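Local coordinates for thymine dioxygenase (PDB 5C3P), which probably acts as an iron- and 2-oxoglutarate-dependent dioxygenase that oxidises thymine, at residues A[157-162]-A[291-296]. Residues are numbered along the deposited sequence; the frame is centred on the assembly and turned at random.
Sequences QCKALH and IAYFCN. With AKG (2-oxoglutaric acid), chain F.
Cys158 and His162, one turn apart on helix 157-162, face Tyr293 and Cys295 of strand 291-295, the two axes approaching to 9.6 Å at a signed crossing angle of -51°. The two pairings are alike but reversed, each setting a cysteine against a ring of the other segment. Cys158 CB stands 3.3 Å from the Tyr293 ring centroid and 5° off the ring normal, a CH-pi contact centred on the face, while Cys158 SG makes a longer sulfur-aromatic contact, 4.4 Å from the same centroid. With CG anti to the backbone N (chi1 -174°), the Tyr293 ring reaches out to the helix, and Tyr293 OH comes within 3.4 Å of Lys159 N, but the N-H is not aimed at it and the pair is not hydrogen-bonded; the hydroxyl is hydrogen-bonded instead to the side chain of Asn189. In the second pair the strand supplies the cysteine: Cys295 CB sits 3.3 Å from the His162 ring centroid, a CH-pi contact over the face, and Cys295 SG, in sulfur-aromatic contact 3.7 Å from that centroid, leans over the CG side of the ring. Strand 284-295 runs between strands 222-227 and 190-200 in the major sheet of the double-stranded beta-helix (cupin) fold of 2-oxoglutarate oxygenases, and helix 147-173 covers its outer face. Were Tyr293 an alanine, Cys158 CB would probably face a gap and the Asn189 side chain lose its hydroxyl partner. Alternation along the strand turns Phe294 to the co-substrate side, where Phe294 CZ lies 3.3 Å from O1 of 2-oxoglutarate, with the ligand at the ring edge.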
ATOM      1  N   GLN A 157      -3.174  13.719   5.677  1.00 32.89           N
ATOM      2  CA  GLN A 157      -2.691  13.099   6.909  1.00 32.45           C
ATOM      3  C   GLN A 157      -1.721  11.937   6.621  1.00 31.81           C
ATOM      4  O   GLN A 157      -0.721  11.768   7.313  1.00 31.15           O
ATOM      5  CB  GLN A 157      -3.854  12.628   7.772  1.00 33.55           C
ATOM      6  CG  GLN A 157      -4.697  13.775   8.320  1.00 35.62           C
ATOM      7  CD  GLN A 157      -5.709  13.322   9.349  1.00 37.80           C
ATOM      8  OE1 GLN A 157      -5.429  12.442  10.165  1.00 39.06           O
ATOM      9  NE2 GLN A 157      -6.901  13.918   9.320  1.00 39.30           N
ATOM     10  N   CYS A 158      -2.022  11.153   5.590  1.00 31.21           N
ATOM     11  CA  CYS A 158      -1.132  10.092   5.144  1.00 30.43           C
ATOM     12  C   CYS A 158       0.142  10.682   4.549  1.00 30.80           C
ATOM     13  O   CYS A 158       1.231  10.156   4.764  1.00 30.04           O
ATOM     14  CB  CYS A 158      -1.827   9.206   4.113  1.00 31.03           C
ATOM     15  SG  CYS A 158      -3.112   8.142   4.796  1.00 29.03           S
ATOM     16  N   LYS A 159      -0.005  11.789   3.826  1.00 30.17           N
ATOM     17  CA  LYS A 159       1.135  12.528   3.302  1.00 31.57           C
ATOM     18  C   LYS A 159       2.109  12.883   4.439  1.00 31.22           C
ATOM     19  O   LYS A 159       3.308  12.633   4.330  1.00 29.26           O
ATOM     20  CB  LYS A 159       0.645  13.786   2.567  1.00 33.93           C
ATOM     21  CG  LYS A 159       1.718  14.660   1.934  1.00 35.71           C
ATOM     22  CD  LYS A 159       1.083  15.811   1.143  1.00 37.49           C
ATOM     23  CE  LYS A 159       2.143  16.707   0.533  1.00 38.70           C
ATOM     24  NZ  LYS A 159       1.603  17.775  -0.362  1.00 41.22           N
ATOM     25  N   ALA A 160       1.584  13.442   5.532  1.00 31.32           N
ATOM     26  CA  ALA A 160       2.410  13.785   6.699  1.00 31.65           C
ATOM     27  C   ALA A 160       3.035  12.542   7.329  1.00 31.47           C
ATOM     28  O   ALA A 160       4.202  12.555   7.705  1.00 30.07           O
ATOM     29  CB  ALA A 160       1.588  14.545   7.740  1.00 32.58           C
ATOM     30  N   LEU A 161       2.258  11.463   7.445  1.00 31.60           N
ATOM     31  CA  LEU A 161       2.767  10.218   8.024  1.00 30.90           C
ATOM     32  C   LEU A 161       3.926   9.623   7.211  1.00 30.01           C
ATOM     33  O   LEU A 161       4.880   9.104   7.777  1.00 29.70           O
ATOM     34  CB  LEU A 161       1.640   9.191   8.181  1.00 31.32           C
ATOM     35  CG  LEU A 161       1.999   7.854   8.825  1.00 31.94           C
ATOM     36  CD1 LEU A 161       2.723   8.019  10.151  1.00 33.85           C
ATOM     37  CD2 LEU A 161       0.740   7.036   9.048  1.00 32.57           C
ATOM     38  N   HIS A 162       3.822   9.688   5.891  1.00 29.39           N
ATOM     39  CA  HIS A 162       4.893   9.244   4.997  1.00 30.93           C
ATOM     40  C   HIS A 162       6.188   9.972   5.322  1.00 30.69           C
ATOM     41  O   HIS A 162       7.232   9.355   5.493  1.00 31.19           O
ATOM     42  CB  HIS A 162       4.499   9.522   3.542  1.00 30.63           C
ATOM     43  CG  HIS A 162       5.607   9.343   2.550  1.00 29.05           C
ATOM     44  ND1 HIS A 162       6.493   8.285   2.592  1.00 30.32           N
ATOM     45  CD2 HIS A 162       5.936  10.058   1.454  1.00 27.82           C
ATOM     46  CE1 HIS A 162       7.338   8.379   1.582  1.00 28.03           C
ATOM     47  NE2 HIS A 162       7.017   9.445   0.873  1.00 28.84           N
ATOM     48  N   ILE A 291      -7.445   0.195   2.726  1.00 28.10           N
ATOM     49  CA  ILE A 291      -7.011   1.444   2.116  1.00 28.85           C
ATOM     50  C   ILE A 291      -5.487   1.432   2.086  1.00 29.33           C
ATOM     51  O   ILE A 291      -4.852   1.325   3.134  1.00 28.15           O
ATOM     52  CB  ILE A 291      -7.505   2.678   2.907  1.00 30.16           C
ATOM     53  CG1 ILE A 291      -9.035   2.734   2.921  1.00 31.04           C
ATOM     54  CG2 ILE A 291      -6.965   3.968   2.292  1.00 31.28           C
ATOM     55  CD1 ILE A 291      -9.607   3.798   3.830  1.00 30.96           C
ATOM     56  N   ALA A 292      -4.927   1.497   0.879  1.00 30.04           N
ATOM     57  CA  ALA A 292      -3.486   1.555   0.670  1.00 30.44           C
ATOM     58  C   ALA A 292      -3.080   2.948   0.194  1.00 30.09           C
ATOM     59  O   ALA A 292      -3.642   3.477  -0.756  1.00 32.18           O
ATOM     60  CB  ALA A 292      -3.055   0.516  -0.355  1.00 30.94           C
ATOM     61  N   TYR A 293      -2.095   3.535   0.850  1.00 27.96           N
ATOM     62  CA  TYR A 293      -1.596   4.835   0.446  1.00 28.65           C
ATOM     63  C   TYR A 293      -0.176   4.627  -0.031  1.00 27.87           C
ATOM     64  O   TYR A 293       0.724   4.368   0.773  1.00 27.43           O
ATOM     65  CB  TYR A 293      -1.662   5.799   1.625  1.00 28.26           C
ATOM     66  CG  TYR A 293      -1.302   7.222   1.295  1.00 29.09           C
ATOM     67  CD1 TYR A 293      -2.230   8.084   0.736  1.00 30.19           C
ATOM     68  CD2 TYR A 293      -0.031   7.706   1.558  1.00 30.11           C
ATOM     69  CE1 TYR A 293      -1.893   9.406   0.451  1.00 32.09           C
ATOM     70  CE2 TYR A 293       0.315   9.016   1.277  1.00 30.60           C
ATOM     71  CZ  TYR A 293      -0.623   9.860   0.735  1.00 29.84           C
ATOM     72  OH  TYR A 293      -0.269  11.145   0.460  1.00 31.83           O
ATOM     73  N   PHE A 294      -0.009   4.675  -1.348  1.00 28.71           N
ATOM     74  CA  PHE A 294       1.260   4.385  -1.993  1.00 28.91           C
ATOM     75  C   PHE A 294       2.073   5.658  -2.040  1.00 30.19           C
ATOM     76  O   PHE A 294       1.671   6.648  -2.688  1.00 29.70           O
ATOM     77  CB  PHE A 294       1.044   3.844  -3.407  1.00 29.40           C
ATOM     78  CG  PHE A 294       0.271   2.560  -3.445  1.00 29.53           C
ATOM     79  CD1 PHE A 294       0.885   1.351  -3.125  1.00 29.19           C
ATOM     80  CD2 PHE A 294      -1.075   2.554  -3.793  1.00 29.03           C
ATOM     81  CE1 PHE A 294       0.167   0.164  -3.156  1.00 29.42           C
ATOM     82  CE2 PHE A 294      -1.796   1.372  -3.830  1.00 28.76           C
ATOM     83  CZ  PHE A 294      -1.179   0.172  -3.509  1.00 28.60           C
ATOM     84  N   CYS A 295       3.193   5.632  -1.320  1.00 30.45           N
ATOM     85  CA  CYS A 295       4.098   6.757  -1.239  1.00 32.07           C
ATOM     86  C   CYS A 295       5.235   6.564  -2.239  1.00 33.19           C
ATOM     87  O   CYS A 295       5.766   5.453  -2.400  1.00 33.04           O
ATOM     88  CB  CYS A 295       4.668   6.909   0.165  1.00 32.84           C
ATOM     89  SG  CYS A 295       3.453   6.946   1.509  1.00 35.19           S
ATOM     90  N   ASN A 296       5.590   7.649  -2.916  1.00 32.91           N
ATOM     91  CA  ASN A 296       6.660   7.644  -3.904  1.00 32.95           C
ATOM     92  C   ASN A 296       7.539   8.884  -3.748  1.00 33.21           C
ATOM     93  O   ASN A 296       7.073   9.914  -3.241  1.00 32.62           O
ATOM     94  CB  ASN A 296       6.083   7.628  -5.324  1.00 34.02           C
ATOM     95  CG  ASN A 296       5.207   6.422  -5.585  1.00 34.76           C
ATOM     96  OD1 ASN A 296       5.691   5.295  -5.629  1.00 38.11           O
ATOM     97  ND2 ASN A 296       3.920   6.648  -5.760  1.00 33.88           N
TER
HETATM   98  C1  AKG F 402      -2.181  -3.430  -2.791  1.00 43.53           C
HETATM   99  O1  AKG F 402      -1.036  -3.154  -3.212  1.00 43.66           O
HETATM  100  O2  AKG F 402      -3.204  -2.917  -3.307  1.00 42.95           O
HETATM  101  C2  AKG F 402      -2.307  -4.387  -1.678  1.00 44.30           C
HETATM  102  O5  AKG F 402      -1.339  -5.066  -1.335  1.00 43.23           O
HETATM  103  C3  AKG F 402      -3.637  -4.528  -0.966  1.00 43.43           C
HETATM  104  C4  AKG F 402      -3.490  -5.258   0.366  1.00 41.75           C
HETATM  105  C5  AKG F 402      -4.768  -5.259   1.174  1.00 41.01           C
HETATM  106  O3  AKG F 402      -4.682  -5.562   2.382  1.00 41.37           O
HETATM  107  O4  AKG F 402      -5.864  -5.001   0.629  1.00 39.30           O